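Local coordinates for 3-oxo-tetronate kinase (Cupriavidus necator, PDB 5DMH), which catalyses the ATP-dependent phosphorylation of 3-oxo-tetronate to 3-oxo-tetronate 4-phosphate, at residues G288-N300 against P341-V353. Sequence-based numbering, arbitrary orientation.
With ADP (adenosine-5'-diphosphate), chain C.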
loop_
_atom_site.group_PDB
_atom_site.type_symbol
_atom_site.label_atom_id
_atom_site.label_comp_id
_atom_site.label_asym_id
_atom_site.label_seq_id
_atom_site.Cartn_x
_atom_site.Cartn_y
_atom_site.Cartn_z
ATOM N N GLY A 288 -21.979 2.332 8.465
ATOM C CA GLY A 288 -20.646 1.854 8.219
ATOM C C GLY A 288 -20.661 0.357 7.957
ATOM O O GLY A 288 -21.691 -0.312 8.109
ATOM N N VAL A 289 -19.498 -0.143 7.563
ATOM C CA VAL A 289 -19.275 -1.552 7.289
ATOM C C VAL A 289 -17.765 -1.848 7.346
ATOM O O VAL A 289 -16.940 -0.958 7.101
ATOM C CB VAL A 289 -19.842 -1.943 5.899
ATOM C CG1 VAL A 289 -19.065 -1.204 4.791
ATOM C CG2 VAL A 289 -19.762 -3.469 5.705
ATOM N N VAL A 290 -17.419 -3.103 7.650
ATOM C CA VAL A 290 -16.043 -3.592 7.616
ATOM C C VAL A 290 -16.015 -4.754 6.638
ATOM O O VAL A 290 -16.850 -5.631 6.737
ATOM C CB VAL A 290 -15.557 -4.069 8.987
ATOM C CG1 VAL A 290 -14.075 -4.373 8.968
ATOM C CG2 VAL A 290 -15.862 -3.017 10.046
ATOM N N LEU A 291 -15.125 -4.658 5.649
ATOM C CA LEU A 291 -14.969 -5.642 4.584
ATOM C C LEU A 291 -13.561 -6.207 4.651
ATOM O O LEU A 291 -12.570 -5.488 4.372
ATOM C CB LEU A 291 -15.228 -4.985 3.237
ATOM C CG LEU A 291 -16.583 -4.301 3.065
ATOM C CD1 LEU A 291 -16.672 -3.591 1.721
ATOM C CD2 LEU A 291 -17.709 -5.327 3.226
ATOM N N ALA A 292 -13.448 -7.485 4.997
ATOM C CA ALA A 292 -12.130 -8.064 5.260
ATOM C C ALA A 292 -11.799 -9.189 4.295
ATOM O O ALA A 292 -12.428 -10.240 4.309
ATOM C CB ALA A 292 -12.036 -8.546 6.696
ATOM N N GLY A 293 -10.823 -8.930 3.429
ATOM C CA GLY A 293 -10.340 -9.907 2.484
ATOM C C GLY A 293 -8.897 -10.332 2.704
ATOM O O GLY A 293 -8.430 -11.244 2.045
ATOM N N SER A 294 -8.192 -9.673 3.619
ATOM C CA SER A 294 -6.867 -10.121 4.049
ATOM C C SER A 294 -6.946 -11.432 4.840
ATOM O O SER A 294 -7.859 -11.620 5.631
ATOM C CB SER A 294 -6.233 -9.024 4.908
ATOM O OG SER A 294 -4.941 -9.404 5.421
ATOM N N ALA A 295 -5.969 -12.305 4.649
ATOM C CA ALA A 295 -5.820 -13.533 5.428
ATOM C C ALA A 295 -4.663 -13.476 6.443
ATOM O O ALA A 295 -4.197 -14.515 6.920
ATOM C CB ALA A 295 -5.588 -14.697 4.496
ATOM N N SER A 296 -4.201 -12.274 6.745
ATOM C CA SER A 296 -3.033 -12.097 7.594
ATOM C C SER A 296 -3.358 -12.432 9.029
ATOM O O SER A 296 -4.521 -12.481 9.439
ATOM C CB SER A 296 -2.569 -10.661 7.530
ATOM O OG SER A 296 -3.476 -9.859 8.252
ATOM N N ARG A 297 -2.318 -12.654 9.816
ATOM C CA ARG A 297 -2.472 -12.867 11.224
ATOM C C ARG A 297 -3.116 -11.681 11.901
ATOM O O ARG A 297 -4.002 -11.857 12.735
ATOM C CB ARG A 297 -1.111 -13.139 11.850
ATOM C CG ARG A 297 -0.629 -14.545 11.619
ATOM C CD ARG A 297 0.676 -14.764 12.370
ATOM N NE ARG A 297 1.517 -15.755 11.710
ATOM C CZ ARG A 297 2.777 -16.001 12.041
ATOM N NH1 ARG A 297 3.349 -15.315 13.023
ATOM N NH2 ARG A 297 3.470 -16.925 11.383
ATOM N N ALA A 298 -2.698 -10.481 11.526
ATOM C CA ALA A 298 -3.276 -9.267 12.095
ATOM C C ALA A 298 -4.786 -9.197 11.797
ATOM O O ALA A 298 -5.600 -8.952 12.689
ATOM C CB ALA A 298 -2.592 -8.058 11.530
ATOM N N THR A 299 -5.159 -9.474 10.557
ATOM C CA THR A 299 -6.566 -9.423 10.174
ATOM C C THR A 299 -7.348 -10.560 10.850
ATOM O O THR A 299 -8.488 -10.342 11.276
ATOM C CB THR A 299 -6.785 -9.443 8.646
ATOM O OG1 THR A 299 -6.061 -8.373 8.036
ATOM C CG2 THR A 299 -8.228 -9.260 8.324
ATOM N N ASN A 300 -6.756 -11.754 10.970
ATOM C CA ASN A 300 -7.408 -12.835 11.724
ATOM C C ASN A 300 -7.694 -12.397 13.149
ATOM O O ASN A 300 -8.801 -12.641 13.695
ATOM C CB ASN A 300 -6.633 -14.162 11.636
ATOM C CG ASN A 300 -7.003 -14.977 10.391
ATOM O OD1 ASN A 300 -7.968 -15.738 10.393
ATOM N ND2 ASN A 300 -6.231 -14.822 9.328
ATOM N N PRO A 341 -22.784 -1.301 12.317
ATOM C CA PRO A 341 -21.932 -1.888 11.289
ATOM C C PRO A 341 -21.747 -3.373 11.486
ATOM O O PRO A 341 -21.678 -3.855 12.619
ATOM C CB PRO A 341 -20.585 -1.154 11.474
ATOM C CG PRO A 341 -20.987 0.141 12.102
ATOM C CD PRO A 341 -22.128 -0.187 13.011
ATOM N N VAL A 342 -21.699 -4.076 10.369
ATOM C CA VAL A 342 -21.363 -5.473 10.331
ATOM C C VAL A 342 -19.998 -5.674 9.687
ATOM O O VAL A 342 -19.493 -4.804 8.975
ATOM C CB VAL A 342 -22.403 -6.308 9.549
ATOM C CG1 VAL A 342 -23.820 -6.029 10.055
ATOM C CG2 VAL A 342 -22.295 -6.093 8.047
ATOM N N LEU A 343 -19.443 -6.849 9.949
ATOM C CA LEU A 343 -18.214 -7.341 9.352
ATOM C C LEU A 343 -18.558 -8.436 8.353
ATOM O O LEU A 343 -19.246 -9.410 8.712
ATOM C CB LEU A 343 -17.326 -7.934 10.451
ATOM C CG LEU A 343 -16.093 -8.704 9.957
ATOM C CD1 LEU A 343 -15.087 -7.829 9.227
ATOM C CD2 LEU A 343 -15.441 -9.417 11.114
ATOM N N ILE A 344 -18.152 -8.245 7.099
ATOM C CA ILE A 344 -18.205 -9.296 6.092
ATOM C C ILE A 344 -16.775 -9.716 5.828
ATOM O O ILE A 344 -15.941 -8.869 5.479
ATOM C CB ILE A 344 -18.877 -8.797 4.809
ATOM C CG1 ILE A 344 -20.207 -8.118 5.132
ATOM C CG2 ILE A 344 -19.043 -9.925 3.789
ATOM C CD1 ILE A 344 -21.316 -9.037 5.671
ATOM N N TYR A 345 -16.476 -11.010 5.962
ATOM C CA TYR A 345 -15.080 -11.446 5.961
ATOM C C TYR A 345 -14.865 -12.789 5.319
ATOM O O TYR A 345 -15.675 -13.687 5.461
ATOM C CB TYR A 345 -14.493 -11.471 7.392
ATOM C CG TYR A 345 -14.998 -12.578 8.317
ATOM C CD1 TYR A 345 -16.210 -12.450 8.965
ATOM C CD2 TYR A 345 -14.266 -13.738 8.521
ATOM C CE1 TYR A 345 -16.683 -13.432 9.822
ATOM C CE2 TYR A 345 -14.731 -14.739 9.359
ATOM C CZ TYR A 345 -15.944 -14.582 9.999
ATOM O OH TYR A 345 -16.404 -15.552 10.847
ATOM N N ALA A 346 -13.762 -12.905 4.595
ATOM C CA ALA A 346 -13.310 -14.178 4.065
ATOM C C ALA A 346 -12.099 -14.661 4.850
ATOM O O ALA A 346 -11.657 -15.799 4.692
ATOM C CB ALA A 346 -12.963 -14.030 2.610
ATOM N N THR A 347 -11.549 -13.760 5.661
ATOM C CA THR A 347 -10.400 -14.030 6.533
ATOM C C THR A 347 -10.412 -15.417 7.149
ATOM O O THR A 347 -11.371 -15.796 7.822
ATOM C CB THR A 347 -10.341 -12.954 7.623
ATOM O OG1 THR A 347 -10.492 -11.666 7.010
ATOM C CG2 THR A 347 -9.023 -13.006 8.406
ATOM N N SER A 348 -9.341 -16.174 6.904
ATOM C CA SER A 348 -9.248 -17.596 7.262
ATOM C C SER A 348 -7.802 -17.978 7.634
ATOM O O SER A 348 -6.871 -17.250 7.317
ATOM C CB SER A 348 -9.648 -18.483 6.078
ATOM O OG SER A 348 -10.980 -18.242 5.646
ATOM N N SER A 349 -7.626 -19.154 8.236
ATOM C CA SER A 349 -6.290 -19.637 8.561
ATOM C C SER A 349 -5.550 -20.067 7.297
ATOM O O SER A 349 -6.166 -20.353 6.291
ATOM C CB SER A 349 -6.352 -20.810 9.518
ATOM O OG SER A 349 -6.917 -21.958 8.910
ATOM N N PRO A 350 -4.221 -20.175 7.369
ATOM C CA PRO A 350 -3.431 -20.615 6.209
ATOM C C PRO A 350 -3.841 -22.000 5.700
ATOM O O PRO A 350 -3.895 -22.267 4.491
ATOM C CB PRO A 350 -1.996 -20.600 6.753
ATOM C CG PRO A 350 -2.044 -19.498 7.798
ATOM C CD PRO A 350 -3.373 -19.694 8.471
ATOM N N ASP A 351 -4.159 -22.902 6.616
ATOM C CA ASP A 351 -4.603 -24.227 6.209
ATOM C C ASP A 351 -5.937 -24.149 5.438
ATOM O O ASP A 351 -6.140 -24.871 4.443
ATOM C CB ASP A 351 -4.749 -25.170 7.414
ATOM C CG ASP A 351 -3.406 -25.630 7.994
ATOM O OD1 ASP A 351 -2.378 -25.604 7.292
ATOM O OD2 ASP A 351 -3.395 -26.057 9.165
ATOM N N GLU A 352 -6.850 -23.288 5.890
ATOM C CA GLU A 352 -8.150 -23.153 5.222
ATOM C C GLU A 352 -7.994 -22.535 3.840
ATOM O O GLU A 352 -8.642 -22.962 2.879
ATOM C CB GLU A 352 -9.102 -22.301 6.061
ATOM C CG GLU A 352 -9.489 -22.959 7.404
ATOM C CD GLU A 352 -10.145 -22.009 8.415
ATOM O OE1 GLU A 352 -10.021 -20.779 8.277
ATOM O OE2 GLU A 352 -10.767 -22.501 9.391
ATOM N N VAL A 353 -7.157 -21.512 3.750
ATOM C CA VAL A 353 -6.861 -20.881 2.465
ATOM C C VAL A 353 -6.271 -21.912 1.503
ATOM O O VAL A 353 -6.695 -22.011 0.336
ATOM C CB VAL A 353 -5.906 -19.703 2.648
ATOM C CG1 VAL A 353 -5.400 -19.191 1.309
ATOM C CG2 VAL A 353 -6.602 -18.587 3.412
HETATM P PB ADP C . -3.043 -8.332 2.318
HETATM O O1B ADP C . -3.131 -6.825 2.530
HETATM O O2B ADP C . -3.114 -9.081 3.639
HETATM O O3B ADP C . -1.887 -8.755 1.423
HETATM P PA ADP C . -4.941 -8.648 0.112
HETATM O O1A ADP C . -6.374 -8.291 0.124
HETATM O O2A ADP C . -3.939 -7.861 -0.662
HETATM O O3A ADP C . -4.465 -8.781 1.664
HETATM O "O5'" ADP C . -4.728 -10.141 -0.436
HETATM C "C5'" ADP C . -5.418 -11.251 0.121
HETATM C "C4'" ADP C . -5.837 -12.184 -1.011
HETATM O "O4'" ADP C . -6.204 -13.444 -0.473
HETATM C "C3'" ADP C . -7.052 -11.653 -1.761
HETATM O "O3'" ADP C . -6.976 -11.970 -3.164
HETATM C "C2'" ADP C . -8.173 -12.397 -1.107
HETATM O "O2'" ADP C . -9.356 -12.395 -1.878
HETATM C "C1'" ADP C . -7.526 -13.745 -0.901
HETATM N N9 ADP C . -8.253 -14.501 0.114
HETATM C C8 ADP C . -8.762 -14.029 1.278
HETATM N N7 ADP C . -9.399 -15.000 1.949
HETATM C C5 ADP C . -9.295 -16.116 1.190
HETATM C C6 ADP C . -9.774 -17.493 1.309
HETATM N N6 ADP C . -10.459 -17.826 2.422
HETATM N N1 ADP C . -9.457 -18.362 0.329
HETATM C C2 ADP C . -8.746 -17.998 -0.759
HETATM N N3 ADP C . -8.283 -16.742 -0.962
HETATM C C4 ADP C . -8.547 -15.783 -0.024
HETATM O O HOH W 1 -22.645 -2.964 7.838
HETATM O O HOH W 2 -4.259 -17.222 6.216
#
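With T347 OG1 anti to its own carbonyl carbon (chi1 -47°), the hydroxyl donates to S294 O at 3.0 Å, nearly in line with the carbonyl, while CG2 swings to the amide of N300 and lies 3.5 Å from N300 CG. The N300 and T347 side chains run alongside each other with opposed directions, and T299 CG2 packs obliquely on the threonine. N300 ND2 in turn donates to S348 O at 3.2 Å from above that carbonyl's plane and also to S296 O, two bonds that fix the amide's rotation. Strands 288-292 and 343-345 run parallel, and four nearly straight backbone bonds link the segments: V290 N to V342 O, I344 N to V290 O, A292 N to I344 O and A346 N to A292 O. V290 CG1 meets L343 CD1 at 3.6 Å on one face; L291 CD2 rests against I344 CB on the other. In this nucleotide-binding C-terminal domain, the loops after the strands' C-terminal ends meet ADP: S294 OG donates to ADP O2B at 2.6 Å, and A346 O accepts from adenine N6 at 3.3 Å. Strand 387-391 flanks 288-292, strand 313-315 flanks 343-345, and helices 297-308 and 362-382 pack against the Y345 and I344 side chains, respectively.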